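Local coordinates for glideosome-associated protein 50 (Plasmodium falciparum 3D7, PDB 3TGH) that has a phosphatase fold, is part of the glideosome complex of gliding motility and host cell invasion, and may fix that complex to the inner membrane complex, at residues N125-S137 / H147-V161. Sequence-based numbering, arbitrary orientation.
Sequences NYWYHYFTHFTVS and HKDLAAAFIFIDTWV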
loop_
_atom_site.group_PDB
_atom_site.type_symbol
_atom_site.label_atom_id
_atom_site.label_comp_id
_atom_site.label_asym_id
_atom_site.label_seq_id
_atom_site.Cartn_x
_atom_site.Cartn_y
_atom_site.Cartn_z
ATOM N N ASN A 125 -1.865 13.215 -2.622
ATOM C CA ASN A 125 -1.929 13.188 -4.074
ATOM C C ASN A 125 -2.156 11.727 -4.468
ATOM O O ASN A 125 -2.063 10.834 -3.614
ATOM C CB ASN A 125 -0.639 13.730 -4.693
ATOM C CG ASN A 125 -0.729 13.880 -6.213
ATOM O OD1 ASN A 125 -1.759 14.283 -6.746
ATOM N ND2 ASN A 125 0.349 13.530 -6.910
ATOM N N TYR A 126 -2.460 11.490 -5.740
ATOM C CA TYR A 126 -2.696 10.132 -6.236
ATOM C C TYR A 126 -1.436 9.263 -6.123
ATOM O O TYR A 126 -1.541 8.044 -6.007
ATOM C CB TYR A 126 -3.220 10.182 -7.672
ATOM C CG TYR A 126 -4.517 10.959 -7.793
ATOM C CD1 TYR A 126 -5.695 10.465 -7.236
ATOM C CD2 TYR A 126 -4.552 12.215 -8.397
ATOM C CE1 TYR A 126 -6.882 11.182 -7.304
ATOM C CE2 TYR A 126 -5.748 12.945 -8.471
ATOM C CZ TYR A 126 -6.906 12.416 -7.926
ATOM O OH TYR A 126 -8.095 13.111 -7.983
ATOM N N TRP A 127 -0.266 9.904 -6.152
ATOM C CA TRP A 127 1.012 9.271 -5.870
ATOM C C TRP A 127 1.798 10.187 -4.929
ATOM O O TRP A 127 1.699 11.419 -5.021
ATOM C CB TRP A 127 1.813 8.993 -7.151
ATOM C CG TRP A 127 2.226 10.226 -7.903
ATOM C CD1 TRP A 127 3.421 10.866 -7.837
ATOM C CD2 TRP A 127 1.421 10.960 -8.826
ATOM N NE1 TRP A 127 3.415 11.965 -8.673
ATOM C CE2 TRP A 127 2.191 12.042 -9.287
ATOM C CE3 TRP A 127 0.116 10.800 -9.317
ATOM C CZ2 TRP A 127 1.700 12.973 -10.205
ATOM C CZ3 TRP A 127 -0.375 11.722 -10.224
ATOM C CH2 TRP A 127 0.416 12.795 -10.663
ATOM N N TYR A 128 2.574 9.589 -4.033
ATOM C CA TYR A 128 3.307 10.350 -3.008
ATOM C C TYR A 128 4.301 9.441 -2.275
ATOM O O TYR A 128 4.508 8.282 -2.660
ATOM C CB TYR A 128 2.327 11.036 -2.024
ATOM C CG TYR A 128 1.456 10.092 -1.205
ATOM C CD1 TYR A 128 0.294 9.548 -1.741
ATOM C CD2 TYR A 128 1.786 9.771 0.118
ATOM C CE1 TYR A 128 -0.494 8.680 -1.019
ATOM C CE2 TYR A 128 0.990 8.912 0.869
ATOM C CZ TYR A 128 -0.144 8.353 0.284
ATOM O OH TYR A 128 -0.943 7.508 1.015
ATOM N N HIS A 129 4.947 9.970 -1.242
ATOM C CA HIS A 129 5.915 9.193 -0.464
ATOM C C HIS A 129 5.846 9.580 0.993
ATOM O O HIS A 129 5.338 10.649 1.332
ATOM C CB HIS A 129 7.332 9.426 -0.983
ATOM C CG HIS A 129 7.672 10.872 -1.132
ATOM N ND1 HIS A 129 7.569 11.537 -2.333
ATOM C CD2 HIS A 129 8.042 11.802 -0.217
ATOM C CE1 HIS A 129 7.907 12.802 -2.163
ATOM N NE2 HIS A 129 8.203 12.988 -0.889
ATOM N N TYR A 130 6.369 8.696 1.835
ATOM C CA TYR A 130 6.469 8.903 3.274
ATOM C C TYR A 130 7.789 8.274 3.716
ATOM O O TYR A 130 7.994 7.070 3.587
ATOM C CB TYR A 130 5.281 8.249 3.982
ATOM C CG TYR A 130 5.384 8.182 5.491
ATOM C CD1 TYR A 130 5.469 9.340 6.254
ATOM C CD2 TYR A 130 5.361 6.952 6.158
ATOM C CE1 TYR A 130 5.555 9.281 7.648
ATOM C CE2 TYR A 130 5.447 6.883 7.547
ATOM C CZ TYR A 130 5.543 8.049 8.282
ATOM O OH TYR A 130 5.621 7.978 9.654
ATOM N N PHE A 131 8.700 9.108 4.195
ATOM C CA PHE A 131 9.995 8.642 4.667
ATOM C C PHE A 131 9.984 8.730 6.174
ATOM O O PHE A 131 9.575 9.749 6.734
ATOM C CB PHE A 131 11.118 9.523 4.123
ATOM C CG PHE A 131 11.524 9.199 2.715
ATOM C CD1 PHE A 131 10.672 9.463 1.652
ATOM C CD2 PHE A 131 12.774 8.659 2.448
ATOM C CE1 PHE A 131 11.049 9.162 0.348
ATOM C CE2 PHE A 131 13.158 8.366 1.146
ATOM C CZ PHE A 131 12.299 8.621 0.096
ATOM N N THR A 132 10.434 7.670 6.830
ATOM C CA THR A 132 10.478 7.636 8.277
ATOM C C THR A 132 11.727 6.887 8.750
ATOM O O THR A 132 12.555 6.461 7.944
ATOM C CB THR A 132 9.184 7.024 8.858
ATOM O OG1 THR A 132 9.158 7.218 10.279
ATOM C CG2 THR A 132 9.060 5.531 8.509
ATOM N N HIS A 133 11.871 6.766 10.062
ATOM C CA HIS A 133 13.034 6.112 10.647
ATOM C C HIS A 133 12.707 5.597 12.039
ATOM O O HIS A 133 11.741 6.044 12.663
ATOM C CB HIS A 133 14.207 7.089 10.725
ATOM C CG HIS A 133 13.924 8.296 11.564
ATOM N ND1 HIS A 133 14.355 8.412 12.867
ATOM C CD2 HIS A 133 13.229 9.427 11.297
ATOM C CE1 HIS A 133 13.950 9.568 13.363
ATOM N NE2 HIS A 133 13.263 10.202 12.431
ATOM N N PHE A 134 13.514 4.650 12.511
ATOM C CA PHE A 134 13.396 4.140 13.876
ATOM C C PHE A 134 14.763 3.711 14.399
ATOM O O PHE A 134 15.679 3.459 13.615
ATOM C CB PHE A 134 12.380 2.993 13.947
ATOM C CG PHE A 134 12.747 1.781 13.124
ATOM C CD1 PHE A 134 13.349 0.679 13.718
ATOM C CD2 PHE A 134 12.472 1.734 11.764
ATOM C CE1 PHE A 134 13.677 -0.450 12.965
ATOM C CE2 PHE A 134 12.800 0.606 11.002
ATOM C CZ PHE A 134 13.399 -0.480 11.603
ATOM N N THR A 135 14.886 3.643 15.724
ATOM C CA THR A 135 16.153 3.314 16.383
ATOM C C THR A 135 16.252 1.817 16.681
ATOM O O THR A 135 15.258 1.188 17.031
ATOM C CB THR A 135 16.311 4.096 17.707
ATOM O OG1 THR A 135 16.063 5.491 17.483
ATOM C CG2 THR A 135 17.714 3.924 18.269
ATOM N N VAL A 136 17.451 1.258 16.533
ATOM C CA VAL A 136 17.718 -0.147 16.867
ATOM C C VAL A 136 18.972 -0.270 17.736
ATOM O O VAL A 136 19.746 0.686 17.861
ATOM C CB VAL A 136 17.894 -1.014 15.603
ATOM C CG1 VAL A 136 16.599 -1.071 14.811
ATOM C CG2 VAL A 136 19.034 -0.488 14.743
ATOM N N SER A 137 19.165 -1.451 18.328
ATOM C CA SER A 137 20.315 -1.723 19.205
ATOM C C SER A 137 21.411 -2.500 18.479
ATOM O O SER A 137 21.326 -2.747 17.274
ATOM C CB SER A 137 19.868 -2.513 20.439
ATOM O OG SER A 137 18.879 -1.805 21.173
ATOM N N HIS A 147 21.050 2.688 19.543
ATOM C CA HIS A 147 22.159 3.564 19.174
ATOM C C HIS A 147 22.250 3.815 17.661
ATOM O O HIS A 147 22.903 4.769 17.229
ATOM C CB HIS A 147 23.485 2.990 19.700
ATOM C CG HIS A 147 23.846 1.653 19.121
ATOM N ND1 HIS A 147 23.598 0.464 19.776
ATOM C CD2 HIS A 147 24.449 1.320 17.954
ATOM C CE1 HIS A 147 24.027 -0.542 19.034
ATOM N NE2 HIS A 147 24.545 -0.050 17.923
ATOM N N LYS A 148 21.590 2.964 16.871
ATOM C CA LYS A 148 21.648 3.007 15.406
ATOM C C LYS A 148 20.259 3.286 14.817
ATOM O O LYS A 148 19.261 2.756 15.300
ATOM C CB LYS A 148 22.162 1.663 14.880
ATOM C CG LYS A 148 22.458 1.620 13.384
ATOM C CD LYS A 148 22.685 0.187 12.911
ATOM C CE LYS A 148 23.174 0.135 11.467
ATOM N NZ LYS A 148 22.180 0.684 10.500
ATOM N N ASP A 149 20.206 4.102 13.765
ATOM C CA ASP A 149 18.938 4.457 13.129
ATOM C C ASP A 149 18.779 3.787 11.768
ATOM O O ASP A 149 19.704 3.800 10.957
ATOM C CB ASP A 149 18.812 5.976 12.981
ATOM C CG ASP A 149 18.014 6.604 14.105
ATOM O OD1 ASP A 149 16.991 7.262 13.814
ATOM O OD2 ASP A 149 18.396 6.422 15.280
ATOM N N LEU A 150 17.607 3.196 11.536
ATOM C CA LEU A 150 17.255 2.639 10.229
ATOM C C LEU A 150 16.130 3.470 9.606
ATOM O O LEU A 150 15.214 3.888 10.300
ATOM C CB LEU A 150 16.835 1.172 10.355
ATOM C CG LEU A 150 17.943 0.205 10.774
ATOM C CD1 LEU A 150 17.391 -1.192 11.040
ATOM C CD2 LEU A 150 19.051 0.154 9.725
ATOM N N ALA A 151 16.229 3.712 8.300
ATOM C CA ALA A 151 15.292 4.561 7.575
ATOM C C ALA A 151 14.446 3.702 6.649
ATOM O O ALA A 151 14.964 2.783 6.021
ATOM C CB ALA A 151 16.051 5.621 6.766
ATOM N N ALA A 152 13.151 4.012 6.569
ATOM C CA ALA A 152 12.213 3.302 5.702
ATOM C C ALA A 152 11.536 4.289 4.764
ATOM O O ALA A 152 11.005 5.314 5.210
ATOM C CB ALA A 152 11.170 2.572 6.533
ATOM N N ALA A 153 11.572 3.985 3.467
ATOM C CA ALA A 153 10.888 4.780 2.464
ATOM C C ALA A 153 9.643 4.034 1.996
ATOM O O ALA A 153 9.737 2.911 1.536
ATOM C CB ALA A 153 11.804 5.068 1.294
ATOM N N PHE A 154 8.490 4.673 2.152
ATOM C CA PHE A 154 7.217 4.173 1.645
ATOM C C PHE A 154 6.845 5.008 0.435
ATOM O O PHE A 154 6.733 6.234 0.525
ATOM C CB PHE A 154 6.145 4.272 2.733
ATOM C CG PHE A 154 6.346 3.297 3.853
ATOM C CD1 PHE A 154 7.195 3.589 4.900
ATOM C CD2 PHE A 154 5.702 2.062 3.842
ATOM C CE1 PHE A 154 7.389 2.672 5.935
ATOM C CE2 PHE A 154 5.895 1.148 4.868
ATOM C CZ PHE A 154 6.737 1.452 5.912
ATOM N N ILE A 155 6.693 4.348 -0.712
ATOM C CA ILE A 155 6.364 5.022 -1.955
ATOM C C ILE A 155 4.983 4.540 -2.409
ATOM O O ILE A 155 4.724 3.329 -2.512
ATOM C CB ILE A 155 7.431 4.772 -3.024
ATOM C CG1 ILE A 155 8.757 5.420 -2.579
ATOM C CG2 ILE A 155 6.989 5.336 -4.386
ATOM C CD1 ILE A 155 9.977 4.889 -3.320
ATOM N N PHE A 156 4.088 5.491 -2.632
ATOM C CA PHE A 156 2.700 5.188 -2.977
ATOM C C PHE A 156 2.456 5.553 -4.426
ATOM O O PHE A 156 2.679 6.695 -4.838
ATOM C CB PHE A 156 1.738 5.934 -2.046
ATOM C CG PHE A 156 1.887 5.548 -0.605
ATOM C CD1 PHE A 156 2.844 6.165 0.198
ATOM C CD2 PHE A 156 1.105 4.534 -0.056
ATOM C CE1 PHE A 156 3.007 5.786 1.538
ATOM C CE2 PHE A 156 1.260 4.153 1.263
ATOM C CZ PHE A 156 2.230 4.776 2.063
ATOM N N ILE A 157 1.997 4.577 -5.206
ATOM C CA ILE A 157 1.782 4.775 -6.641
ATOM C C ILE A 157 0.325 4.571 -7.025
ATOM O O ILE A 157 -0.409 3.837 -6.358
ATOM C CB ILE A 157 2.682 3.840 -7.504
ATOM C CG1 ILE A 157 2.429 2.365 -7.206
ATOM C CG2 ILE A 157 4.152 4.143 -7.265
ATOM C CD1 ILE A 157 3.206 1.411 -8.151
ATOM N N ASP A 158 -0.079 5.249 -8.095
ATOM C CA ASP A 158 -1.370 5.034 -8.704
ATOM C C ASP A 158 -1.138 4.263 -9.987
ATOM O O ASP A 158 -0.686 4.824 -10.987
ATOM C CB ASP A 158 -2.091 6.339 -8.999
ATOM C CG ASP A 158 -3.525 6.101 -9.416
ATOM O OD1 ASP A 158 -3.737 5.365 -10.394
ATOM O OD2 ASP A 158 -4.437 6.597 -8.743
ATOM N N THR A 159 -1.453 2.977 -9.957
ATOM C CA THR A 159 -1.165 2.123 -11.096
ATOM C C THR A 159 -2.063 2.393 -12.310
ATOM O O THR A 159 -1.713 1.987 -13.421
ATOM C CB THR A 159 -1.185 0.629 -10.717
ATOM O OG1 THR A 159 -2.381 0.312 -10.006
ATOM C CG2 THR A 159 0.018 0.281 -9.849
ATOM N N TRP A 160 -3.197 3.065 -12.125
ATOM C CA TRP A 160 -4.014 3.442 -13.270
ATOM C C TRP A 160 -3.431 4.667 -13.975
ATOM O O TRP A 160 -3.362 4.704 -15.207
ATOM C CB TRP A 160 -5.486 3.652 -12.908
ATOM C CG TRP A 160 -6.294 3.813 -14.142
ATOM C CD1 TRP A 160 -6.422 2.896 -15.156
ATOM C CD2 TRP A 160 -7.042 4.966 -14.549
ATOM N NE1 TRP A 160 -7.209 3.406 -16.154
ATOM C CE2 TRP A 160 -7.614 4.668 -15.808
ATOM C CE3 TRP A 160 -7.309 6.208 -13.967
ATOM C CZ2 TRP A 160 -8.407 5.579 -16.506
ATOM C CZ3 TRP A 160 -8.117 7.105 -14.651
ATOM C CH2 TRP A 160 -8.659 6.783 -15.909
ATOM N N VAL A 161 -2.995 5.658 -13.196
ATOM C CA VAL A 161 -2.282 6.821 -13.757
ATOM C C VAL A 161 -1.050 6.408 -14.568
ATOM O O VAL A 161 -0.767 6.997 -15.616
ATOM C CB VAL A 161 -1.854 7.813 -12.657
ATOM C CG1 VAL A 161 -1.006 8.941 -13.251
ATOM C CG2 VAL A 161 -3.078 8.385 -11.957
HETATM O O HOH W 1 -3.962 6.998 -5.995
#
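Phe156 and Tyr128 face each other as a hydrogen-bonded pair of an antiparallel hairpin, strands 128-136 and 148-156. The hairpin edges one of the two mixed sheets of the metallophosphoesterase fold, with 148-156 next to 192-196. The two rings form an offset stack, centroids 4.5 Å apart and planes 10° from parallel. The CG of Tyr128 sits between its backbone N and carbonyl carbon (chi1 63°), which swings the ring over Phe156. Tyr128 OH is hydrogen-bonded to Thr78 O on strand 75-78 of the second sheet, and Tyr130 stacks on Phe77 there, so this face looks toward that sheet.

Further along, Leu150 CB lies over the Phe134 ring, 4.3 Å from its centroid. Leu150 crosses Val136 at about a right angle, CD1 to CG1 3.9 Å. Val136 O accepts from His147 N and Lys148 N, a classic beta bulge.

The other face packs Ile155 and Phe131 on helix 169-189. Toward the exposed turn end, His133 ND1 donates to Asp149 OD1 in a bent bond (139°), and Thr135 OG1 bonds weakly to Asp149 OD2. Backbone ladder and stack thus fix the register of outermost strand 128-136, while the turn end relies more on backbone and polar bonds.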